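PDB 3GLD: pilin from Streptococcus pyogenes serotype M1, which stacks head to tail, joined by intermolecular isopeptide bonds, to form the pilus that the bacterium needs for adhesion to host cells, aggregation and biofilm formation. Local coordinates for residues Asp158-Thr163 with Asp281-Ile286; Met198-Thr203 with Lys231-Pro236; Thr184-Gln189 with Asp240-Glu245; Ser194-Ile199 with Glu213-Gln218; Asp26-Asn31 with Lys154-Ser159. The protein carries 2 engineered substitutions. One frame throughout, in Å; residues are numbered along the deposited sequence.

Contact 1 (Asp158-Thr163 with Asp281-Ile286)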
# COMPACT_ATOMS: atom_id res chain seq x y z
N ASP A 158 -1.28 3.70 -2.87
CA ASP A 158 -1.19 5.14 -3.13
C ASP A 158 -0.82 5.86 -1.81
O ASP A 158 -0.98 5.30 -0.72
CB ASP A 158 -2.51 5.67 -3.73
CG ASP A 158 -2.35 7.06 -4.41
OD1 ASP A 158 -1.24 7.63 -4.44
OD2 ASP A 158 -3.37 7.57 -4.91
N SER A 159 -0.30 7.07 -1.92
CA SER A 159 -0.03 7.89 -0.74
C SER A 159 -0.20 9.33 -1.18
O SER A 159 -0.56 9.57 -2.32
CB SER A 159 1.35 7.60 -0.16
OG SER A 159 2.34 7.74 -1.15
N THR A 160 -0.01 10.28 -0.29
CA THR A 160 -0.36 11.66 -0.64
C THR A 160 0.72 12.66 -0.19
O THR A 160 1.81 12.26 0.23
CB THR A 160 -1.77 12.01 -0.11
OG1 THR A 160 -2.20 13.26 -0.65
CG2 THR A 160 -1.80 12.03 1.44
N THR A 161 0.44 13.96 -0.35
CA THR A 161 1.36 14.99 0.14
C THR A 161 0.58 15.98 0.97
O THR A 161 -0.62 16.17 0.74
CB THR A 161 2.04 15.76 -0.99
OG1 THR A 161 1.04 16.42 -1.78
CG2 THR A 161 2.89 14.82 -1.87
N LEU A 162 1.28 16.58 1.94
CA LEU A 162 0.81 17.75 2.65
C LEU A 162 1.79 18.93 2.47
O LEU A 162 2.98 18.84 2.80
CB LEU A 162 0.59 17.44 4.13
CG LEU A 162 0.37 18.66 5.04
CD1 LEU A 162 -0.89 19.36 4.65
CD2 LEU A 162 0.33 18.25 6.50
N THR A 163 1.28 20.01 1.89
CA THR A 163 2.07 21.24 1.69
C THR A 163 1.57 22.30 2.68
O THR A 163 0.37 22.52 2.81
CB THR A 163 1.93 21.73 0.23
OG1 THR A 163 2.39 20.70 -0.64
CG2 THR A 163 2.75 23.03 -0.08
N ASP A 281 -6.44 10.41 -0.47
CA ASP A 281 -5.60 10.24 -1.64
C ASP A 281 -5.34 11.55 -2.39
O ASP A 281 -4.54 11.59 -3.32
CB ASP A 281 -6.16 9.16 -2.57
CG ASP A 281 -7.50 9.53 -3.17
OD1 ASP A 281 -8.24 10.36 -2.60
OD2 ASP A 281 -7.82 8.98 -4.24
N LYS A 282 -6.01 12.62 -1.98
CA LYS A 282 -5.85 13.92 -2.62
C LYS A 282 -4.75 14.76 -1.93
O LYS A 282 -4.72 14.85 -0.70
CB LYS A 282 -7.17 14.70 -2.53
CG LYS A 282 -8.37 13.98 -3.16
CD LYS A 282 -8.27 13.96 -4.68
CE LYS A 282 -9.53 13.38 -5.34
NZ LYS A 282 -9.73 11.96 -5.00
N ASP A 283 -3.90 15.38 -2.73
CA ASP A 283 -2.84 16.28 -2.24
C ASP A 283 -3.49 17.43 -1.46
O ASP A 283 -4.49 18.01 -1.90
CB ASP A 283 -2.03 16.84 -3.40
CG ASP A 283 -1.06 15.84 -4.00
OD1 ASP A 283 -0.48 15.00 -3.26
OD2 ASP A 283 -0.79 15.95 -5.22
N MET A 284 -2.95 17.73 -0.28
CA MET A 284 -3.53 18.75 0.58
C MET A 284 -2.65 19.98 0.61
O MET A 284 -1.45 19.86 0.82
CB MET A 284 -3.70 18.21 2.00
CG MET A 284 -4.12 19.29 3.04
SD MET A 284 -5.72 20.03 2.70
CE MET A 284 -6.82 18.85 3.52
N THR A 285 -3.24 21.18 0.45
CA THR A 285 -2.47 22.41 0.64
C THR A 285 -3.11 23.29 1.70
O THR A 285 -4.29 23.62 1.60
CB THR A 285 -2.32 23.20 -0.67
OG1 THR A 285 -1.68 22.37 -1.63
CG2 THR A 285 -1.44 24.44 -0.47
N ILE A 286 -2.32 23.64 2.71
CA ILE A 286 -2.77 24.44 3.83
C ILE A 286 -1.92 25.70 3.90
O ILE A 286 -0.69 25.63 4.05
CB ILE A 286 -2.67 23.67 5.16
CG1 ILE A 286 -3.42 22.33 5.05
CG2 ILE A 286 -3.19 24.54 6.31
CD1 ILE A 286 -3.49 21.54 6.33
O HOH W 1 -1.95 12.57 -3.81
O HOH W 2 0.40 18.95 -1.24
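Thr161 places OG1 in the crowded position between its backbone N and carbonyl carbon (chi1 61°), while Asp283 turns CG anti to its carbonyl carbon; the two groups therefore meet obliquely across the start of the strand pair. OG1 of Thr161 donates to OD1 of Asp283 at 2.6 Å, arriving from above the carboxylate plane, 67° out of it. The same OD1 takes a second, weak bond from Thr161 N, so one carboxylate oxygen holds both polar hydrogens of the threonine. Beyond Asp283 the chain becomes a true parallel partner: Met284 N donates to Thr161 O at 3.0 Å, Thr163 N to Met284 O at 2.9 Å, and Ile286 N to Thr163 O at 2.9 Å, all nearly straight. This joins strands 151-169 and 284-291, the first and last of the C-terminal domain, which further along carry the isopeptide pair Lys166 and Asn290. Leu162 and Met284 run side by side, both with CG anti to the backbone N, and Leu162 CD1 rests 3.6 Å from Met284 CG. Leu162 CD1 also meets Ile286 CD1 at 3.8 Å, and Tyr241 covers all three residues. A water donates to both Thr161 OG1 and Met284 O.

Contact 2 (Met198-Thr203 with Lys231-Pro236)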
# COMPACT_ATOMS: atom_id res chain seq x y z
N MET A 198 9.12 11.85 5.05
CA MET A 198 10.05 12.77 4.45
C MET A 198 9.41 14.14 4.30
O MET A 198 8.27 14.26 3.85
CB MET A 198 10.49 12.28 3.09
CG MET A 198 11.16 10.91 3.12
SD MET A 198 11.31 10.20 1.48
CE MET A 198 12.67 11.11 0.76
N ILE A 199 10.17 15.17 4.66
CA ILE A 199 9.73 16.55 4.57
C ILE A 199 10.74 17.38 3.77
O ILE A 199 11.95 17.28 4.02
CB ILE A 199 9.50 17.14 5.98
CG1 ILE A 199 8.30 16.43 6.61
CG2 ILE A 199 9.25 18.69 5.91
CD1 ILE A 199 7.96 16.88 7.99
N GLU A 200 10.24 18.15 2.81
CA GLU A 200 11.06 19.06 2.01
C GLU A 200 10.64 20.49 2.31
O GLU A 200 9.47 20.79 2.22
CB GLU A 200 10.87 18.84 0.50
CG GLU A 200 11.49 17.57 -0.06
CD GLU A 200 11.32 17.45 -1.59
OE1 GLU A 200 10.70 18.34 -2.21
OE2 GLU A 200 11.81 16.44 -2.16
N LYS A 201 11.60 21.35 2.66
CA LYS A 201 11.35 22.77 2.89
C LYS A 201 11.90 23.58 1.73
O LYS A 201 13.07 23.43 1.37
CB LYS A 201 11.96 23.26 4.22
CG LYS A 201 11.76 24.77 4.46
CD LYS A 201 12.14 25.21 5.87
CE LYS A 201 12.27 26.73 5.91
NZ LYS A 201 12.45 27.28 7.27
N THR A 202 11.05 24.43 1.16
CA THR A 202 11.42 25.30 0.03
C THR A 202 11.46 26.76 0.47
O THR A 202 10.53 27.24 1.12
CB THR A 202 10.44 25.10 -1.15
OG1 THR A 202 10.43 23.72 -1.51
CG2 THR A 202 10.83 25.94 -2.37
N THR A 203 12.55 27.44 0.13
CA THR A 203 12.75 28.85 0.42
C THR A 203 12.89 29.58 -0.90
O THR A 203 13.24 28.99 -1.93
CB THR A 203 14.02 29.09 1.28
OG1 THR A 203 15.18 28.62 0.59
CG2 THR A 203 13.90 28.38 2.62
N LYS A 231 6.67 20.45 2.60
CA LYS A 231 5.85 19.45 1.96
C LYS A 231 6.27 18.07 2.51
O LYS A 231 7.43 17.67 2.37
CB LYS A 231 6.04 19.48 0.44
CG LYS A 231 5.00 18.62 -0.33
CD LYS A 231 5.43 18.28 -1.74
CE LYS A 231 5.56 19.50 -2.61
NZ LYS A 231 5.61 19.13 -4.07
N VAL A 232 5.33 17.41 3.17
CA VAL A 232 5.48 16.02 3.56
C VAL A 232 5.26 15.24 2.24
O VAL A 232 4.16 15.22 1.70
CB VAL A 232 4.45 15.64 4.63
CG1 VAL A 232 4.62 14.17 5.09
CG2 VAL A 232 4.57 16.56 5.81
N THR A 233 6.33 14.68 1.69
CA THR A 233 6.27 14.12 0.34
C THR A 233 5.76 12.67 0.25
O THR A 233 5.41 12.21 -0.84
CB THR A 233 7.64 14.19 -0.38
OG1 THR A 233 8.59 13.37 0.32
CG2 THR A 233 8.13 15.60 -0.42
N ASN A 234 5.73 11.97 1.38
CA ASN A 234 5.23 10.57 1.41
C ASN A 234 4.25 10.33 2.56
O ASN A 234 4.35 9.35 3.27
CB ASN A 234 6.39 9.56 1.42
CG ASN A 234 7.27 9.66 2.65
OD1 ASN A 234 7.23 10.65 3.38
ND2 ASN A 234 8.09 8.62 2.89
N LEU A 235 3.33 11.27 2.77
CA LEU A 235 2.31 11.11 3.81
C LEU A 235 1.38 9.94 3.45
O LEU A 235 0.77 9.94 2.39
CB LEU A 235 1.48 12.39 3.93
CG LEU A 235 0.38 12.44 5.00
CD1 LEU A 235 0.98 12.35 6.38
CD2 LEU A 235 -0.42 13.72 4.84
N PRO A 236 1.27 8.93 4.33
CA PRO A 236 0.33 7.89 3.95
C PRO A 236 -1.14 8.32 4.00
O PRO A 236 -1.51 9.24 4.75
CB PRO A 236 0.60 6.76 4.96
CG PRO A 236 1.91 7.10 5.63
CD PRO A 236 2.03 8.59 5.55
O HOH W 3 11.15 14.27 0.09
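Asn234 holds CG in the crowded position between backbone N and carbonyl carbon (chi1 63°), which swings its amide back to the backbone of the partner strand. There OD1 accepts from Met198 N at 2.8 Å, in the carbonyl plane and on a lone pair, while ND2 is bound to Asn31 O. The Met198 side chain, CG anti to its carbonyl carbon, crosses that amide at about a right angle and brings SD 3.9 Å from Asn234 ND2. Thr233 adopts the same crowded first torsion with OG1, so CG2 faces Glu200, 3.9 Å from its CD. Its hydroxyl donates to a water, which donates in turn to Glu200 OE2; Gln211 NE2 binds that oxygen too. On the other face, Ile199 CG1 lies alongside Val232 CG2 at 3.8 Å, both side chains pointing the same way. The backbones are antiparallel: Glu200 and Lys231 exchange two bonds, and Thr233 N reaches Met198 O at 2.9 Å before the chain turns its corner at Thr233 and Asn234. Strand 196-202 runs between 210-215 and 229-236, the latter bordered in turn by 151-169, while Leu183 of strand 179-185 packs against Ile199 and Val232 from the opposing sheet.

Contact 3 (Thr184-Gln189 with Asp240-Glu245)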
# COMPACT_ATOMS: atom_id res chain seq x y z
N THR A 184 2.07 17.54 13.84
CA THR A 184 1.99 16.22 14.48
C THR A 184 1.15 15.29 13.63
O THR A 184 -0.01 15.58 13.33
CB THR A 184 1.38 16.32 15.88
OG1 THR A 184 2.05 17.35 16.60
CG2 THR A 184 1.52 14.99 16.64
N LEU A 185 1.78 14.20 13.19
CA LEU A 185 1.09 13.08 12.58
C LEU A 185 0.83 12.01 13.65
O LEU A 185 1.71 11.72 14.48
CB LEU A 185 1.95 12.52 11.45
CG LEU A 185 2.61 13.53 10.50
CD1 LEU A 185 3.69 12.84 9.72
CD2 LEU A 185 1.63 14.19 9.57
N LYS A 186 -0.37 11.43 13.64
CA LYS A 186 -0.80 10.49 14.69
C LYS A 186 -0.70 9.05 14.22
O LYS A 186 -1.07 8.72 13.09
CB LYS A 186 -2.24 10.78 15.13
CG LYS A 186 -2.43 12.10 15.89
CD LYS A 186 -2.32 13.31 14.98
CE LYS A 186 -2.13 14.58 15.78
NZ LYS A 186 -3.29 14.83 16.68
N ALA A 187 -0.20 8.19 15.10
CA ALA A 187 -0.10 6.76 14.82
C ALA A 187 -1.49 6.13 14.64
O ALA A 187 -2.47 6.60 15.21
CB ALA A 187 0.67 6.04 15.95
N ASN A 188 -1.55 5.09 13.83
CA ASN A 188 -2.71 4.20 13.78
C ASN A 188 -2.22 2.76 13.61
O ASN A 188 -1.01 2.53 13.60
CB ASN A 188 -3.72 4.62 12.69
CG ASN A 188 -3.10 4.72 11.31
OD1 ASN A 188 -2.25 3.91 10.93
ND2 ASN A 188 -3.52 5.73 10.54
N GLN A 189 -3.14 1.81 13.43
CA GLN A 189 -2.75 0.40 13.27
C GLN A 189 -1.86 0.16 12.04
O GLN A 189 -1.03 -0.73 12.06
CB GLN A 189 -3.99 -0.48 13.20
CG GLN A 189 -4.82 -0.25 11.94
CD GLN A 189 -6.06 -1.11 11.91
OE1 GLN A 189 -7.12 -0.70 12.38
NE2 GLN A 189 -5.92 -2.33 11.38
N ASP A 240 -4.21 10.77 10.57
CA ASP A 240 -4.65 12.03 11.18
C ASP A 240 -3.48 12.95 11.42
O ASP A 240 -2.37 12.50 11.70
CB ASP A 240 -5.39 11.79 12.50
CG ASP A 240 -6.67 11.03 12.30
OD1 ASP A 240 -7.01 10.71 11.15
OD2 ASP A 240 -7.35 10.74 13.30
N TYR A 241 -3.74 14.26 11.33
CA TYR A 241 -2.70 15.23 11.62
C TYR A 241 -3.28 16.59 12.02
O TYR A 241 -4.44 16.89 11.76
CB TYR A 241 -1.72 15.35 10.43
CG TYR A 241 -2.34 15.94 9.19
CD1 TYR A 241 -2.38 17.32 8.99
CD2 TYR A 241 -2.88 15.11 8.20
CE1 TYR A 241 -2.96 17.86 7.85
CE2 TYR A 241 -3.46 15.62 7.07
CZ TYR A 241 -3.50 17.01 6.89
OH TYR A 241 -4.06 17.54 5.76
N VAL A 242 -2.44 17.38 12.68
CA VAL A 242 -2.74 18.76 13.03
C VAL A 242 -1.52 19.59 12.68
O VAL A 242 -0.38 19.19 12.95
CB VAL A 242 -3.00 18.92 14.56
CG1 VAL A 242 -3.49 20.34 14.87
CG2 VAL A 242 -4.03 17.91 15.07
N VAL A 243 -1.77 20.74 12.05
CA VAL A 243 -0.74 21.75 11.85
C VAL A 243 -1.11 23.02 12.61
O VAL A 243 -2.23 23.51 12.48
CB VAL A 243 -0.57 22.15 10.37
CG1 VAL A 243 0.67 23.03 10.19
CG2 VAL A 243 -0.50 20.90 9.47
N THR A 244 -0.18 23.55 13.39
CA THR A 244 -0.44 24.79 14.12
C THR A 244 0.74 25.75 14.00
O THR A 244 1.90 25.34 14.08
CB THR A 244 -0.67 24.53 15.61
OG1 THR A 244 0.59 24.29 16.23
CG2 THR A 244 -1.57 23.36 15.87
N GLU A 245 0.43 27.02 13.82
CA GLU A 245 1.42 28.09 13.93
C GLU A 245 1.40 28.66 15.36
O GLU A 245 0.35 28.68 15.98
CB GLU A 245 1.03 29.18 12.93
CG GLU A 245 1.95 30.39 12.87
CD GLU A 245 1.44 31.44 11.89
OE1 GLU A 245 1.32 31.16 10.68
OE2 GLU A 245 1.17 32.57 12.33
O HOH W 4 0.80 19.82 15.78
O HOH W 5 -3.52 8.46 12.24
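Lys186 lays its aliphatic chain over the partner strand, overlapping the Asp240 carbonyl and then Val242. Lys186 CG is anti to its carbonyl carbon, and bends at chi2 (72°) and chi4 (-61°) steer the chain obliquely from Asp240 towards Val242, so that Lys186 CD sits 3.4 Å from Asp240 O and NZ ends 3.6 Å from Val242 CG2. The ammonium is not paired with Asp240, whose OD2 lies 6.7 Å from Lys186 NZ; it donates to Gln276 OE1, whereas Asp240 OD1 is hydrogen-bonded to Thr278 OG1.

Beneath this, the backbones form an antiparallel pair. Thr184 and Val242 are a hydrogen-bonded pair, with Thr184 N to Val242 O at 3.1 Å and nearly along the C=O axis, and Val242 N returns a bond to Thr184 O. Lys186 N closes the next one onto Asp240 O at 3.0 Å. These strands, 179-185 and 240-245, are the central two of a four-stranded antiparallel sheet flanked by 220-224 and 277-278, one layer of the C-terminal beta sandwich.

Leu185 and Tyr241 occupy the inward face as a non-hydrogen-bonded pair. Tyr241 has CG in the crowded position (chi1 66°), which leads its ring away from strand 179-185 and towards the opposite sheet; Leu185 CD2 touches Tyr241 CB at 3.6 Å and approaches the ring obliquely. Past the paired region, a water donates to Lys186 O at 2.6 Å and accepts from Asp240 N. At the far end of strand 240-245, Glu245, which autocatalyses formation of the domain's isopeptide bond, has OE1 hydrogen-bonded to Lys166 NZ.

Contact 4 (Ser194-Ile199 with Glu213-Gln218)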
# COMPACT_ATOMS: atom_id res chain seq x y z
N SER A 194 6.90 6.52 15.63
CA SER A 194 8.33 6.56 15.32
C SER A 194 8.70 6.23 13.88
O SER A 194 9.84 6.48 13.49
CB SER A 194 9.15 5.70 16.30
OG SER A 194 9.41 6.45 17.47
N GLU A 195 7.76 5.68 13.09
CA GLU A 195 7.93 5.62 11.64
C GLU A 195 8.25 7.03 11.12
O GLU A 195 7.71 7.98 11.61
CB GLU A 195 6.67 5.11 10.95
CG GLU A 195 6.51 3.60 11.01
CD GLU A 195 7.62 2.88 10.25
OE1 GLU A 195 7.69 3.05 9.00
OE2 GLU A 195 8.41 2.15 10.90
N LYS A 196 9.13 7.13 10.13
CA LYS A 196 9.56 8.43 9.56
C LYS A 196 8.84 8.77 8.27
O LYS A 196 8.60 7.89 7.43
CB LYS A 196 11.07 8.44 9.28
CG LYS A 196 12.00 8.13 10.49
CD LYS A 196 12.10 9.25 11.47
CE LYS A 196 13.16 8.95 12.56
NZ LYS A 196 12.59 8.21 13.74
N VAL A 197 8.52 10.05 8.11
CA VAL A 197 8.08 10.59 6.83
C VAL A 197 9.02 11.70 6.37
O VAL A 197 9.63 12.41 7.20
CB VAL A 197 6.61 11.13 6.85
CG1 VAL A 197 5.65 10.04 7.31
CG2 VAL A 197 6.49 12.37 7.70
N MET A 198 9.12 11.85 5.05
CA MET A 198 10.05 12.77 4.45
C MET A 198 9.41 14.14 4.30
O MET A 198 8.27 14.26 3.85
CB MET A 198 10.49 12.28 3.09
CG MET A 198 11.16 10.91 3.12
SD MET A 198 11.31 10.20 1.48
CE MET A 198 12.67 11.11 0.76
N ILE A 199 10.17 15.17 4.66
CA ILE A 199 9.73 16.55 4.57
C ILE A 199 10.74 17.38 3.77
O ILE A 199 11.95 17.28 4.02
CB ILE A 199 9.50 17.14 5.98
CG1 ILE A 199 8.30 16.43 6.61
CG2 ILE A 199 9.25 18.69 5.91
CD1 ILE A 199 7.96 16.88 7.99
N GLU A 213 13.20 14.75 8.24
CA GLU A 213 12.22 13.70 8.51
C GLU A 213 11.43 14.06 9.75
O GLU A 213 11.93 14.72 10.66
CB GLU A 213 12.92 12.34 8.71
CG GLU A 213 13.66 11.82 7.46
CD GLU A 213 14.55 10.59 7.74
OE1 GLU A 213 15.04 10.42 8.88
OE2 GLU A 213 14.78 9.79 6.80
N ALA A 214 10.16 13.65 9.77
CA ALA A 214 9.30 13.76 10.93
C ALA A 214 8.96 12.35 11.40
O ALA A 214 8.85 11.43 10.58
CB ALA A 214 8.04 14.49 10.59
N SER A 215 8.79 12.19 12.70
CA SER A 215 8.41 10.92 13.30
C SER A 215 6.94 10.95 13.65
O SER A 215 6.45 11.92 14.23
CB SER A 215 9.20 10.66 14.58
OG SER A 215 10.55 10.36 14.28
N ILE A 216 6.23 9.88 13.30
CA ILE A 216 4.83 9.73 13.65
C ILE A 216 4.71 9.74 15.19
O ILE A 216 5.50 9.10 15.89
CB ILE A 216 4.22 8.44 13.01
CG1 ILE A 216 4.27 8.53 11.48
CG2 ILE A 216 2.78 8.23 13.48
CD1 ILE A 216 3.70 7.28 10.75
N ASP A 217 3.76 10.54 15.69
CA ASP A 217 3.48 10.66 17.12
C ASP A 217 4.46 11.59 17.87
O ASP A 217 4.41 11.68 19.09
CB ASP A 217 3.42 9.28 17.79
CG ASP A 217 2.00 8.81 18.03
OD1 ASP A 217 1.06 9.33 17.38
OD2 ASP A 217 1.82 7.90 18.87
N GLN A 218 5.33 12.25 17.11
CA GLN A 218 6.32 13.20 17.65
C GLN A 218 6.17 14.56 16.95
O GLN A 218 6.34 14.67 15.73
CB GLN A 218 7.73 12.65 17.45
CG GLN A 218 8.84 13.49 18.08
CD GLN A 218 10.19 12.79 18.07
OE1 GLN A 218 10.27 11.58 18.31
NE2 GLN A 218 11.26 13.54 17.80
O HOH W 6 7.49 9.03 18.13
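Glu213, Ile216 and Ala214 lose the most surface here, each in a different way. Glu213 stretches beyond CG and crosses Lys196 at about a right angle; its OE1 reaches only the aliphatic part, 4.1 Å from Lys196 CD, and stays 5.9 Å from Lys196 NZ. Bends at chi2 and chi4 turn that ammonium elsewhere: Lys196 NZ donates to Ser215 OG at 3.0 Å and, more distantly, to Ser194 O. Ala214 faces the buried side, where its CB is covered by Ile199 CD1 at 3.5 Å and by Val197 CG2, which stands in the crowded position on its own backbone; Tyr220 also packs on this alanine. Ile216 sends CG1 anti to its carbonyl carbon, so CD1 comes to rest on Glu195 CB at 3.7 Å. The Ile216 backbone is held from both ends: Ile216 N donates to Glu195 O at 2.9 Å and Ile216 O accepts from Ser194 N, in plane and on a lone pair. Val197 and Ala214 exchange the remaining two backbone bonds. Strand directions 147° apart record the twist, and a type II turn from Ser215 to Gln218 carries the chain away, at the open end of a beta hairpin formed by strands 196-202 and 210-215.

Contact 5 (Asp26-Asn31 with Lys154-Ser159)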
# COMPACT_ATOMS: atom_id res chain seq x y z
N ASP A 26 2.64 -2.67 -5.65
CA ASP A 26 3.14 -1.59 -6.47
C ASP A 26 2.97 -0.28 -5.70
O ASP A 26 1.91 -0.06 -5.12
CB ASP A 26 2.36 -1.53 -7.78
CG ASP A 26 3.26 -1.49 -9.00
OD1 ASP A 26 4.10 -2.40 -9.15
OD2 ASP A 26 3.13 -0.55 -9.80
N LEU A 27 3.99 0.57 -5.69
CA LEU A 27 3.95 1.85 -4.98
C LEU A 27 3.86 3.04 -5.94
O LEU A 27 4.73 3.22 -6.80
CB LEU A 27 5.17 2.00 -4.06
CG LEU A 27 5.64 0.77 -3.25
CD1 LEU A 27 6.98 1.06 -2.59
CD2 LEU A 27 4.60 0.37 -2.21
N VAL A 28 2.82 3.85 -5.80
CA VAL A 28 2.72 5.11 -6.57
C VAL A 28 3.92 6.03 -6.28
O VAL A 28 4.52 6.61 -7.20
CB VAL A 28 1.39 5.83 -6.31
CG1 VAL A 28 1.32 7.18 -7.07
CG2 VAL A 28 0.23 4.93 -6.75
N ASN A 29 4.28 6.12 -5.00
CA ASN A 29 5.47 6.84 -4.56
C ASN A 29 6.49 5.83 -4.04
O ASN A 29 6.24 5.18 -3.04
CB ASN A 29 5.07 7.80 -3.44
CG ASN A 29 6.26 8.60 -2.88
OD1 ASN A 29 7.42 8.21 -3.01
ND2 ASN A 29 5.94 9.75 -2.26
N SER A 30 7.66 5.73 -4.68
CA SER A 30 8.66 4.72 -4.31
C SER A 30 9.13 4.81 -2.86
O SER A 30 9.60 3.82 -2.27
CB SER A 30 9.86 4.78 -5.26
OG SER A 30 10.38 6.09 -5.29
N ASN A 31 8.98 5.98 -2.26
CA ASN A 31 9.37 6.20 -0.87
C ASN A 31 8.23 5.92 0.11
O ASN A 31 8.33 6.24 1.28
CB ASN A 31 9.86 7.63 -0.68
CG ASN A 31 11.16 7.90 -1.41
OD1 ASN A 31 12.13 7.15 -1.28
ND2 ASN A 31 11.20 9.00 -2.17
N LYS A 154 -1.21 -8.14 -7.78
CA LYS A 154 -0.47 -6.89 -7.62
C LYS A 154 -1.44 -5.78 -7.21
O LYS A 154 -2.14 -5.23 -8.05
CB LYS A 154 0.25 -6.51 -8.93
CG LYS A 154 1.21 -5.30 -8.80
CD LYS A 154 2.23 -5.18 -9.94
CE LYS A 154 1.59 -4.64 -11.22
NZ LYS A 154 2.61 -4.15 -12.21
N ASN A 155 -1.51 -5.51 -5.91
CA ASN A 155 -2.24 -4.35 -5.42
C ASN A 155 -1.39 -3.09 -5.56
O ASN A 155 -0.15 -3.18 -5.65
CB ASN A 155 -2.68 -4.54 -3.97
CG ASN A 155 -3.73 -5.61 -3.81
OD1 ASN A 155 -4.37 -6.07 -4.78
ND2 ASN A 155 -3.93 -6.03 -2.56
N SER A 156 -2.04 -1.92 -5.60
CA SER A 156 -1.31 -0.63 -5.69
C SER A 156 -1.50 0.18 -4.41
O SER A 156 -2.62 0.37 -3.94
CB SER A 156 -1.74 0.19 -6.91
OG SER A 156 -0.85 1.30 -7.08
N LEU A 157 -0.39 0.60 -3.82
CA LEU A 157 -0.44 1.45 -2.64
C LEU A 157 -0.24 2.90 -3.07
O LEU A 157 0.82 3.28 -3.58
CB LEU A 157 0.64 1.04 -1.63
CG LEU A 157 0.76 1.92 -0.39
CD1 LEU A 157 -0.45 1.79 0.53
CD2 LEU A 157 2.07 1.56 0.34
N ASP A 158 -1.28 3.70 -2.87
CA ASP A 158 -1.19 5.14 -3.13
C ASP A 158 -0.82 5.86 -1.81
O ASP A 158 -0.98 5.30 -0.72
CB ASP A 158 -2.51 5.67 -3.73
CG ASP A 158 -2.35 7.06 -4.41
OD1 ASP A 158 -1.24 7.63 -4.44
OD2 ASP A 158 -3.37 7.57 -4.91
N SER A 159 -0.30 7.07 -1.92
CA SER A 159 -0.03 7.89 -0.74
C SER A 159 -0.20 9.33 -1.18
O SER A 159 -0.56 9.57 -2.32
CB SER A 159 1.35 7.60 -0.16
OG SER A 159 2.34 7.74 -1.15
O HOH W 7 2.59 5.41 -2.92
O HOH W 8 3.06 10.38 -1.88
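The two backbones run the same way, 18° apart end to end, and three bonds join them: Asp26 N to Asn155 O at 2.8 Å, Leu157 N to Asp26 O at 2.7 Å and Val28 N to Leu157 O at 3.0 Å. Leu27 and Leu157 lie side by side on the inner face. Leu157 has CG anti to the backbone N and Leu27 has CG anti to the carbonyl carbon, which brings their CD2 atoms to 3.8 Å; Leu157 also packs on Pro35 and Leu25. On the outer face Asp26 and Lys154 cross obliquely. Lys154 CD is the part nearest Asp26 OD1, and the bend at chi3 (76°) sets where CE and NZ go; NZ makes only a long salt bridge, 3.8 Å from that OD1.

This is the parallel pairing of strands 18-27 and 151-169, the first and last of the N-terminal domain, comparable to the pairing that closes the C-terminal one. It holds Asn155, the asparagine of the natural Lys23-Asn155 isopeptide; the autocatalytic position, about 5 Å away between side chains, is an engineered alanine, Ala104. Asn155 OD1 accepts from Asp116 N.

Val28, its psi turned to -43°, leaves the strand and sets its CB 3.7 Å from Asp158 OD1. From Asn29 on the chains diverge. Asn29 OD1 accepts from Asn31 N at 2.8 Å, an Asx turn. Two waters bridge the segments here: one accepts from Asn29 N and donates to Leu157 O, the other accepts from Asn29 ND2, and both are hydrogen-bonded to Ser159 OG.

From the N terminus, residues 26-31 pair with 154-159, more than 120 residues on, so contact 5 closes the N-terminal domain by pairing its first and last strands. Contact 1 opens where contact 5 ends, sharing Asp158 and Ser159 on the long strand 151-169 that passes from one domain into the other, and closes only at 281-286. Contact 3 nests within that loop, joining 184-189 to 240-245 in the opposing sheet. Inside it lie contacts 4 and 2, which both begin on strand 196-202 and share Met198 and Ile199; contact 4 closes first, at 213-218, and contact 2 at 231-236. Asn234 of contact 2 bonds Asn31 of contact 5, bridging the domains.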